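Local coordinates for putative oxidoreductase molybdopterin-binding subunit (Sulfolobus tokodaii, PDB 4ZOH), which probably serves as the molybdenum-bearing catalytic subunit of an oxidoreductase of the aldehyde oxidase and xanthine dehydrogenase family, holding a pterin cytosine dinucleotide cofactor, at residues A162-T167 with F215-I220; Y182-S187 with P209-A214. One frame throughout, in Å; residues are numbered along the deposited sequence.

Contact 1 (A162-T167 with F215-I220); sequences ASPLET and FGSKII. With MCN (pterin cytosine dinucleotide), chain D.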
ATOM      1  N   ALA A 162      10.039  20.634  19.748  1.00 19.40           N
ATOM      2  CA  ALA A 162       8.783  20.629  19.044  1.00 17.36           C
ATOM      3  C   ALA A 162       7.791  19.560  19.540  1.00 19.77           C
ATOM      4  O   ALA A 162       6.632  19.888  19.817  1.00 21.03           O
ATOM      5  CB  ALA A 162       9.022  20.550  17.559  1.00 17.17           C
ATOM      6  N   SER A 163       8.286  18.330  19.763  1.00 17.95           N
ATOM      7  CA  SER A 163       7.505  17.235  20.334  1.00 20.01           C
ATOM      8  C   SER A 163       6.114  17.016  19.654  1.00 21.12           C
ATOM      9  O   SER A 163       5.135  16.850  20.376  1.00 20.18           O
ATOM     10  CB  SER A 163       7.313  17.440  21.848  1.00 19.62           C
ATOM     11  OG  SER A 163       8.482  17.878  22.477  1.00 19.92           O
ATOM     12  N   PRO A 164       6.025  17.018  18.277  1.00 22.37           N
ATOM     13  CA  PRO A 164       4.739  16.638  17.662  1.00 20.12           C
ATOM     14  C   PRO A 164       4.376  15.240  18.143  1.00 21.02           C
ATOM     15  O   PRO A 164       5.279  14.433  18.443  1.00 22.48           O
ATOM     16  CB  PRO A 164       5.051  16.584  16.166  1.00 20.63           C
ATOM     17  CG  PRO A 164       6.533  16.318  16.072  1.00 19.88           C
ATOM     18  CD  PRO A 164       7.128  16.987  17.293  1.00 20.57           C
ATOM     19  N   LEU A 165       3.076  14.940  18.243  1.00 20.38           N
ATOM     20  CA  LEU A 165       2.695  13.615  18.815  1.00 21.33           C
ATOM     21  C   LEU A 165       3.057  12.448  17.890  1.00 19.03           C
ATOM     22  O   LEU A 165       3.238  11.326  18.367  1.00 19.19           O
ATOM     23  CB  LEU A 165       1.179  13.575  19.027  1.00 21.24           C
ATOM     24  CG  LEU A 165       0.602  13.265  20.392  1.00 25.24           C
ATOM     25  CD1 LEU A 165      -0.662  12.588  19.899  1.00 31.00           C
ATOM     26  CD2 LEU A 165       1.310  12.302  21.344  1.00 24.52           C
ATOM     27  N   GLU A 166       3.066  12.674  16.589  1.00 16.73           N
ATOM     28  CA  GLU A 166       3.715  11.715  15.676  1.00 17.41           C
ATOM     29  C   GLU A 166       5.166  12.179  15.405  1.00 17.77           C
ATOM     30  O   GLU A 166       5.417  13.321  14.908  1.00 17.34           O
ATOM     31  CB  GLU A 166       2.989  11.571  14.296  1.00 17.17           C
ATOM     32  CG  GLU A 166       3.568  10.433  13.425  1.00 16.24           C
ATOM     33  CD  GLU A 166       3.490  10.684  11.927  1.00 19.07           C
ATOM     34  OE1 GLU A 166       3.676   9.723  11.136  1.00 20.21           O
ATOM     35  OE2 GLU A 166       3.242  11.836  11.470  1.00 17.33           O
ATOM     36  N   THR A 167       6.104  11.283  15.678  1.00 17.65           N
ATOM     37  CA  THR A 167       7.535  11.474  15.275  1.00 17.82           C
ATOM     38  C   THR A 167       7.723  11.503  13.784  1.00 18.03           C
ATOM     39  O   THR A 167       6.777  11.323  13.036  1.00 17.18           O
ATOM     40  CB  THR A 167       8.446  10.385  15.800  1.00 18.35           C
ATOM     41  OG1 THR A 167       8.086   9.145  15.197  1.00 19.90           O
ATOM     42  CG2 THR A 167       8.322  10.228  17.353  1.00 15.85           C
ATOM     43  N   PHE A 215       5.357  21.380  13.645  1.00 17.85           N
ATOM     44  CA  PHE A 215       5.663  22.646  14.377  1.00 20.17           C
ATOM     45  C   PHE A 215       7.088  23.097  14.020  1.00 21.00           C
ATOM     46  O   PHE A 215       7.789  23.644  14.857  1.00 20.47           O
ATOM     47  CB  PHE A 215       5.476  22.484  15.888  1.00 17.84           C
ATOM     48  CG  PHE A 215       4.128  21.908  16.243  1.00 20.29           C
ATOM     49  CD1 PHE A 215       2.977  22.700  16.181  1.00 19.59           C
ATOM     50  CD2 PHE A 215       3.991  20.540  16.591  1.00 19.02           C
ATOM     51  CE1 PHE A 215       1.722  22.159  16.508  1.00 24.47           C
ATOM     52  CE2 PHE A 215       2.730  20.000  16.891  1.00 20.11           C
ATOM     53  CZ  PHE A 215       1.581  20.798  16.844  1.00 18.45           C
ATOM     54  N   GLY A 216       7.486  22.784  12.767  1.00 22.03           N
ATOM     55  CA  GLY A 216       8.699  23.281  12.184  1.00 22.78           C
ATOM     56  C   GLY A 216       9.726  22.162  12.162  1.00 21.50           C
ATOM     57  O   GLY A 216      10.568  22.185  11.358  1.00 23.52           O
ATOM     58  N   SER A 217       9.575  21.151  13.005  1.00 23.07           N
ATOM     59  CA  SER A 217      10.504  20.054  13.106  1.00 20.30           C
ATOM     60  C   SER A 217      10.683  19.151  11.866  1.00 21.90           C
ATOM     61  O   SER A 217      11.609  18.336  11.898  1.00 19.97           O
ATOM     62  CB  SER A 217      10.202  19.214  14.335  1.00 18.65           C
ATOM     63  OG  SER A 217       9.150  18.337  14.066  1.00 17.02           O
ATOM     64  N   LYS A 218       9.808  19.264  10.835  1.00 21.52           N
ATOM     65  CA  LYS A 218       9.778  18.356   9.677  1.00 18.59           C
ATOM     66  C   LYS A 218       9.932  19.139   8.334  1.00 19.94           C
ATOM     67  O   LYS A 218       9.631  18.636   7.228  1.00 19.60           O
ATOM     68  CB  LYS A 218       8.516  17.447   9.686  1.00 19.03           C
ATOM     69  CG  LYS A 218       8.477  16.460  10.880  1.00 22.51           C
ATOM     70  CD  LYS A 218       7.106  15.760  11.071  1.00 21.32           C
ATOM     71  CE  LYS A 218       7.083  14.983  12.367  1.00 18.13           C
ATOM     72  NZ  LYS A 218       5.784  14.197  12.482  1.00 18.08           N
ATOM     73  N   ILE A 219      10.352  20.399   8.440  1.00 17.14           N
ATOM     74  CA  ILE A 219      10.710  21.144   7.224  1.00 20.32           C
ATOM     75  C   ILE A 219      11.934  20.518   6.521  1.00 20.63           C
ATOM     76  O   ILE A 219      11.874  20.156   5.340  1.00 17.92           O
ATOM     77  CB  ILE A 219      11.048  22.620   7.526  1.00 21.55           C
ATOM     78  CG1 ILE A 219       9.849  23.315   8.187  1.00 18.52           C
ATOM     79  CG2 ILE A 219      11.506  23.321   6.216  1.00 20.91           C
ATOM     80  CD1 ILE A 219      10.176  24.796   8.558  1.00 21.75           C
ATOM     81  N   ILE A 220      13.019  20.359   7.292  1.00 19.38           N
ATOM     82  CA  ILE A 220      14.267  19.895   6.726  1.00 21.93           C
ATOM     83  C   ILE A 220      14.156  18.401   6.435  1.00 23.78           C
ATOM     84  O   ILE A 220      13.277  17.705   7.006  1.00 21.51           O
ATOM     85  CB  ILE A 220      15.448  20.166   7.710  1.00 21.35           C
ATOM     86  CG1 ILE A 220      15.371  19.314   9.001  1.00 18.94           C
ATOM     87  CG2 ILE A 220      15.511  21.665   7.993  1.00 20.61           C
ATOM     88  CD1 ILE A 220      16.611  19.460   9.879  1.00 21.42           C
TER
HETATM   89  N1  MCN D 801      -6.554  31.123   8.740  1.00 26.58           N
HETATM   90  C2  MCN D 801      -7.653  31.860   8.329  1.00 27.83           C
HETATM   91  N3  MCN D 801      -7.557  33.200   8.064  1.00 26.87           N
HETATM   92  C4  MCN D 801      -6.322  33.816   8.228  1.00 26.25           C
HETATM   93  C5  MCN D 801      -5.207  33.088   8.642  1.00 26.33           C
HETATM   94  C6  MCN D 801      -5.312  31.717   8.880  1.00 24.07           C
HETATM   95  O2  MCN D 801      -8.771  31.359   8.169  1.00 27.20           O
HETATM   96  N4  MCN D 801      -6.247  35.104   7.968  1.00 23.47           N
HETATM   97  C1' MCN D 801      -6.750  29.691   8.975  1.00 26.05           C
HETATM   98  C2D MCN D 801      -6.431  28.915   7.695  1.00 27.48           C
HETATM   99  O2' MCN D 801      -7.557  28.677   6.906  1.00 34.26           O
HETATM  100  C3' MCN D 801      -5.977  27.582   8.228  1.00 26.77           C
HETATM  101  C4D MCN D 801      -5.093  28.053   9.307  1.00 27.36           C
HETATM  102  O4D MCN D 801      -5.822  29.204   9.916  1.00 26.77           O
HETATM  103  O3' MCN D 801      -7.005  26.814   8.750  1.00 26.35           O
HETATM  104  C5' MCN D 801      -3.940  28.373   8.375  1.00 28.96           C
HETATM  105  O5' MCN D 801      -3.031  29.109   8.962  1.00 29.72           O
HETATM  106  PA  MCN D 801      -1.832  29.850   8.153  1.00 25.88           P
HETATM  107  O1A MCN D 801      -1.924  29.992   6.715  1.00 26.43           O
HETATM  108  O2A MCN D 801      -1.715  31.047   9.055  1.00 24.53           O
HETATM  109  O3A MCN D 801      -0.622  28.793   8.669  1.00 25.71           O
HETATM  110  PB  MCN D 801      -0.303  27.425   7.874  1.00 22.58           P
HETATM  111  O1B MCN D 801       0.707  27.758   6.787  1.00 23.31           O
HETATM  112  O2B MCN D 801      -1.466  26.655   7.427  1.00 19.76           O
HETATM  113  O3B MCN D 801       0.336  26.643   9.023  1.00 20.82           O
HETATM  114  C10 MCN D 801       1.756  26.673   9.333  1.00 19.76           C
HETATM  115  C9' MCN D 801       1.974  26.924  10.805  1.00 20.12           C
HETATM  116  C8' MCN D 801       3.332  26.705  11.218  1.00 22.27           C
HETATM  117  S8' MCN D 801       4.645  27.543  10.403  1.00 25.50           S
HETATM  118  C7' MCN D 801       3.652  25.958  12.311  1.00 22.72           C
HETATM  119  S7' MCN D 801       5.318  25.792  12.928  1.00 24.97           S
HETATM  120  C6' MCN D 801       2.641  25.343  13.149  1.00 23.76           C
HETATM  121  C7  MCN D 801       1.250  26.014  12.900  1.00 24.09           C
HETATM  122  O9' MCN D 801       1.069  26.072  11.500  1.00 22.33           O
HETATM  123  N5' MCN D 801       2.595  23.887  13.027  1.00 22.48           N
HETATM  124  C4A MCN D 801       1.424  23.129  13.224  1.00 25.33           C
HETATM  125  N8' MCN D 801       0.162  25.180  13.498  1.00 23.55           N
HETATM  126  C4B MCN D 801       0.206  23.817  13.493  1.00 25.90           C
HETATM  127  N1' MCN D 801      -0.936  23.169  13.738  1.00 24.57           N
HETATM  128  C2' MCN D 801      -0.949  21.839  13.683  1.00 23.89           C
HETATM  129  N2' MCN D 801      -2.094  21.230  13.908  1.00 23.95           N
HETATM  130  N3' MCN D 801       0.228  21.061  13.423  1.00 22.66           N
HETATM  131  C4' MCN D 801       1.463  21.713  13.204  1.00 26.60           C
HETATM  132  O4' MCN D 801       2.510  21.036  12.989  1.00 24.48           O
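Pro-164 meets the Phe-215 ring edge-on: its CA lies near the ring plane, 4.0 Å from CE2, and its CB packs beside CD2. One face of that ring is taken by the pterin, whose keto oxygen O4' sits 3.5 Å above the ring plane, over its centre, while Phe-215 N donates to the same O4' at 2.9 Å. Beside this, Ala-162 CB rests on Ser-217 CB at 3.7 Å; Ser-217 OG itself bonds to Ala-214 O. Lys-218, extended from CG to NZ, runs past the Pro-164 ring to put its ammonium on Glu-166 O, 2.6 Å away. It arrives 46° out of the carbonyl plane. A weak bond from Lys-218 NZ to Thr-167 O (3.1 Å) and a long salt bridge to Glu-166 OE2 add to this, and Gly-213 O and Ser-184 OG are further partners of NZ. Glu-166 OE2 also takes the N-H of Gly-212, in the loop that runs on to Phe-215. The contact thus backs the cofactor site: residues 162-167 leave strand 149-161 and lie against helix 245-251, while 215-220 lead into helix 223-235, with Ile-220 on helix 288-304.

Contact 2 (Y182-S187 with P209-A214); sequences YSSTQS and PDVGGA. With MCN (pterin cytosine dinucleotide), chain D.
The carboxamide of Gln-186 is the flat group here, and the Ala-214 methyl comes to it obliquely from the side of OE1 and CG, with Ala-214 CB 3.2 Å from OE1 and 3.6 Å from CD. At its two ends, OE1 accepts from the backbone N of Lys-218 and NE2 donates to Thr-481 O. The two bonds fix its rotation, and His-442 also packs on this side chain. With CG anti to the carbonyl carbon (chi1 -62°) and the chain extended beyond it, the amide reaches these partners; the side chain comes to about 5 Å from the bound molybdenum atom, consistent with the glutamine that flanks the metal in this enzyme family. Were Gln-186 an alanine, Lys-218 N and Thr-481 O would probably lose these partners and a gap would open beside the Ala-214 methyl. Ala-214 in turn binds the cofactor through its backbone, N donating to the pterin O4' at 2.7 Å, with an N-H...O angle of 130°.

Further back, Val-211 spreads its two methyls over residues 184-185: CG1, anti to the backbone N (chi1 175°), lies 3.5 Å from Ser-184 OG, and CG2 3.6 Å from Thr-185 O. Ser-184 OG, a buried hydroxyl, is hydrogen-bonded to Lys-218 NZ and Glu-166 OE2 while the Val-211 methyl packs against it. Pro-209 CD closes the far end, 3.3 Å from Ser-183 O. Inverse gamma turns centred on Ser-184 and Gly-212 turn the backbone in both segments. Residues 182-187 finish strand 179-183 and lead into helix 188-199, with Ser-187 as its N-cap; 209-214 follow the adjacent parallel strand 204-207.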
ATOM      1  N   TYR A 182       7.881   7.856   1.170  1.00 21.36           N
ATOM      2  CA  TYR A 182       6.788   8.420   1.993  1.00 19.62           C
ATOM      3  C   TYR A 182       7.450   8.975   3.237  1.00 18.55           C
ATOM      4  O   TYR A 182       8.321   8.330   3.779  1.00 17.07           O
ATOM      5  CB  TYR A 182       5.784   7.379   2.442  1.00 18.93           C
ATOM      6  CG  TYR A 182       5.095   6.572   1.364  1.00 22.36           C
ATOM      7  CD1 TYR A 182       3.748   6.843   1.021  1.00 23.94           C
ATOM      8  CD2 TYR A 182       5.759   5.519   0.725  1.00 22.16           C
ATOM      9  CE1 TYR A 182       3.088   6.053   0.099  1.00 26.76           C
ATOM     10  CE2 TYR A 182       5.103   4.741  -0.217  1.00 27.86           C
ATOM     11  CZ  TYR A 182       3.788   5.028  -0.511  1.00 28.26           C
ATOM     12  OH  TYR A 182       3.192   4.288  -1.456  1.00 34.50           O
ATOM     13  N   SER A 183       7.013  10.122   3.714  1.00 15.58           N
ATOM     14  CA  SER A 183       7.669  10.657   4.866  1.00 17.61           C
ATOM     15  C   SER A 183       6.727  11.546   5.643  1.00 17.56           C
ATOM     16  O   SER A 183       5.893  12.295   5.039  1.00 18.32           O
ATOM     17  CB  SER A 183       8.922  11.487   4.451  1.00 17.35           C
ATOM     18  OG  SER A 183       9.655  11.950   5.603  1.00 20.72           O
ATOM     19  N   SER A 184       6.927  11.531   6.948  1.00 16.92           N
ATOM     20  CA  SER A 184       6.226  12.444   7.820  1.00 17.73           C
ATOM     21  C   SER A 184       6.970  13.755   7.678  1.00 17.60           C
ATOM     22  O   SER A 184       7.917  14.037   8.399  1.00 18.26           O
ATOM     23  CB  SER A 184       6.176  11.923   9.280  1.00 17.10           C
ATOM     24  OG  SER A 184       5.420  12.820  10.095  1.00 16.40           O
ATOM     25  N   THR A 185       6.617  14.493   6.658  1.00 18.06           N
ATOM     26  CA  THR A 185       7.375  15.686   6.328  1.00 19.08           C
ATOM     27  C   THR A 185       6.408  16.876   6.201  1.00 18.58           C
ATOM     28  O   THR A 185       5.189  16.635   6.094  1.00 20.04           O
ATOM     29  CB  THR A 185       8.151  15.491   4.994  1.00 17.73           C
ATOM     30  OG1 THR A 185       8.987  16.614   4.767  1.00 19.45           O
ATOM     31  CG2 THR A 185       7.224  15.312   3.808  1.00 16.10           C
ATOM     32  N   GLN A 186       6.937  18.108   6.126  1.00 17.74           N
ATOM     33  CA  GLN A 186       6.080  19.322   5.928  1.00 16.19           C
ATOM     34  C   GLN A 186       5.802  19.682   4.466  1.00 18.44           C
ATOM     35  O   GLN A 186       4.994  20.565   4.164  1.00 15.15           O
ATOM     36  CB  GLN A 186       6.593  20.536   6.716  1.00 16.02           C
ATOM     37  CG  GLN A 186       6.569  20.271   8.203  1.00 16.17           C
ATOM     38  CD  GLN A 186       6.971  21.464   9.048  1.00 16.41           C
ATOM     39  OE1 GLN A 186       7.630  21.294  10.083  1.00 18.51           O
ATOM     40  NE2 GLN A 186       6.628  22.646   8.609  1.00 15.32           N
ATOM     41  N   SER A 187       6.443  18.967   3.537  1.00 17.33           N
ATOM     42  CA  SER A 187       6.230  19.249   2.133  1.00 19.21           C
ATOM     43  C   SER A 187       6.781  18.108   1.313  1.00 20.94           C
ATOM     44  O   SER A 187       7.990  17.909   1.326  1.00 22.09           O
ATOM     45  CB  SER A 187       6.997  20.526   1.696  1.00 18.46           C
ATOM     46  OG  SER A 187       6.812  20.788   0.305  1.00 15.98           O
ATOM     47  N   PRO A 209       1.918  11.586   3.487  1.00 18.13           N
ATOM     48  CA  PRO A 209       0.598  10.957   3.865  1.00 18.86           C
ATOM     49  C   PRO A 209       0.062  11.844   5.029  1.00 20.23           C
ATOM     50  O   PRO A 209       0.585  12.996   5.198  1.00 21.30           O
ATOM     51  CB  PRO A 209       1.022   9.569   4.378  1.00 19.45           C
ATOM     52  CG  PRO A 209       2.346   9.849   5.050  1.00 19.45           C
ATOM     53  CD  PRO A 209       3.046  10.906   4.171  1.00 18.21           C
ATOM     54  N   ASP A 210      -0.867  11.357   5.841  1.00 16.73           N
ATOM     55  CA  ASP A 210      -1.253  12.171   7.012  1.00 17.79           C
ATOM     56  C   ASP A 210      -0.026  12.381   7.892  1.00 17.46           C
ATOM     57  O   ASP A 210       0.718  11.446   8.140  1.00 17.74           O
ATOM     58  CB  ASP A 210      -2.435  11.502   7.820  1.00 16.12           C
ATOM     59  CG  ASP A 210      -3.685  11.371   6.962  1.00 18.28           C
ATOM     60  OD1 ASP A 210      -4.114  12.423   6.423  1.00 18.19           O
ATOM     61  OD2 ASP A 210      -4.173  10.244   6.706  1.00 19.49           O
ATOM     62  N   VAL A 211       0.132  13.595   8.413  1.00 16.22           N
ATOM     63  CA  VAL A 211       1.209  13.889   9.311  1.00 16.36           C
ATOM     64  C   VAL A 211       0.684  14.341  10.674  1.00 16.71           C
ATOM     65  O   VAL A 211      -0.085  15.310  10.765  1.00 19.44           O
ATOM     66  CB  VAL A 211       2.090  15.009   8.641  1.00 16.92           C
ATOM     67  CG1 VAL A 211       3.217  15.505   9.587  1.00 12.88           C
ATOM     68  CG2 VAL A 211       2.569  14.469   7.288  1.00 15.72           C
ATOM     69  N   GLY A 212       1.140  13.690  11.733  1.00 16.50           N
ATOM     70  CA  GLY A 212       0.696  14.028  13.087  1.00 14.07           C
ATOM     71  C   GLY A 212       1.348  15.291  13.655  1.00 14.35           C
ATOM     72  O   GLY A 212       1.897  15.226  14.780  1.00 13.96           O
ATOM     73  N   GLY A 213       1.298  16.420  12.921  1.00 13.97           N
ATOM     74  CA  GLY A 213       1.950  17.692  13.380  1.00 14.59           C
ATOM     75  C   GLY A 213       3.487  17.695  13.122  1.00 19.20           C
ATOM     76  O   GLY A 213       4.083  16.627  12.778  1.00 17.94           O
ATOM     77  N   ALA A 214       4.129  18.846  13.363  1.00 16.70           N
ATOM     78  CA  ALA A 214       5.523  19.040  13.023  1.00 16.40           C
ATOM     79  C   ALA A 214       6.059  20.230  13.804  1.00 16.68           C
ATOM     80  O   ALA A 214       7.080  20.101  14.541  1.00 15.26           O
ATOM     81  CB  ALA A 214       5.641  19.299  11.535  1.00 15.91           C
TER
HETATM   82  N1  MCN D 801      -6.554  31.123   8.740  1.00 26.58           N
HETATM   83  C2  MCN D 801      -7.653  31.860   8.329  1.00 27.83           C
HETATM   84  N3  MCN D 801      -7.557  33.200   8.064  1.00 26.87           N
HETATM   85  C4  MCN D 801      -6.322  33.816   8.228  1.00 26.25           C
HETATM   86  C5  MCN D 801      -5.207  33.088   8.642  1.00 26.33           C
HETATM   87  C6  MCN D 801      -5.312  31.717   8.880  1.00 24.07           C
HETATM   88  O2  MCN D 801      -8.771  31.359   8.169  1.00 27.20           O
HETATM   89  N4  MCN D 801      -6.247  35.104   7.968  1.00 23.47           N
HETATM   90  C1' MCN D 801      -6.750  29.691   8.975  1.00 26.05           C
HETATM   91  C2D MCN D 801      -6.431  28.915   7.695  1.00 27.48           C
HETATM   92  O2' MCN D 801      -7.557  28.677   6.906  1.00 34.26           O
HETATM   93  C3' MCN D 801      -5.977  27.582   8.228  1.00 26.77           C
HETATM   94  C4D MCN D 801      -5.093  28.053   9.307  1.00 27.36           C
HETATM   95  O4D MCN D 801      -5.822  29.204   9.916  1.00 26.77           O
HETATM   96  O3' MCN D 801      -7.005  26.814   8.750  1.00 26.35           O
HETATM   97  C5' MCN D 801      -3.940  28.373   8.375  1.00 28.96           C
HETATM   98  O5' MCN D 801      -3.031  29.109   8.962  1.00 29.72           O
HETATM   99  PA  MCN D 801      -1.832  29.850   8.153  1.00 25.88           P
HETATM  100  O1A MCN D 801      -1.924  29.992   6.715  1.00 26.43           O
HETATM  101  O2A MCN D 801      -1.715  31.047   9.055  1.00 24.53           O
HETATM  102  O3A MCN D 801      -0.622  28.793   8.669  1.00 25.71           O
HETATM  103  PB  MCN D 801      -0.303  27.425   7.874  1.00 22.58           P
HETATM  104  O1B MCN D 801       0.707  27.758   6.787  1.00 23.31           O
HETATM  105  O2B MCN D 801      -1.466  26.655   7.427  1.00 19.76           O
HETATM  106  O3B MCN D 801       0.336  26.643   9.023  1.00 20.82           O
HETATM  107  C10 MCN D 801       1.756  26.673   9.333  1.00 19.76           C
HETATM  108  C9' MCN D 801       1.974  26.924  10.805  1.00 20.12           C
HETATM  109  C8' MCN D 801       3.332  26.705  11.218  1.00 22.27           C
HETATM  110  S8' MCN D 801       4.645  27.543  10.403  1.00 25.50           S
HETATM  111  C7' MCN D 801       3.652  25.958  12.311  1.00 22.72           C
HETATM  112  S7' MCN D 801       5.318  25.792  12.928  1.00 24.97           S
HETATM  113  C6' MCN D 801       2.641  25.343  13.149  1.00 23.76           C
HETATM  114  C7  MCN D 801       1.250  26.014  12.900  1.00 24.09           C
HETATM  115  O9' MCN D 801       1.069  26.072  11.500  1.00 22.33           O
HETATM  116  N5' MCN D 801       2.595  23.887  13.027  1.00 22.48           N
HETATM  117  C4A MCN D 801       1.424  23.129  13.224  1.00 25.33           C
HETATM  118  N8' MCN D 801       0.162  25.180  13.498  1.00 23.55           N
HETATM  119  C4B MCN D 801       0.206  23.817  13.493  1.00 25.90           C
HETATM  120  N1' MCN D 801      -0.936  23.169  13.738  1.00 24.57           N
HETATM  121  C2' MCN D 801      -0.949  21.839  13.683  1.00 23.89           C
HETATM  122  N2' MCN D 801      -2.094  21.230  13.908  1.00 23.95           N
HETATM  123  N3' MCN D 801       0.228  21.061  13.423  1.00 22.66           N
HETATM  124  C4' MCN D 801       1.463  21.713  13.204  1.00 26.60           C
HETATM  125  O4' MCN D 801       2.510  21.036  12.989  1.00 24.48           O

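From the N terminus, the chain leaves strand 149-161 of the five-stranded sheet and passes through 162-167, the first half of contact 1. It then enters the seven-stranded sheet by strands 170-174 and 179-183 and reaches 182-187. Helix 188-199 makes the beta-alpha-beta crossover to strand 204-207, after which 209-214 returns to close contact 2, the inner loop. Residues 215-220 follow without a break and close contact 1, the outer one. Nothing crosses: the smaller loop lies wholly within the larger. Together they tie the end of the five-stranded sheet, the crossover unit and the start of helix 223-235 to the one cofactor that both contacts touch.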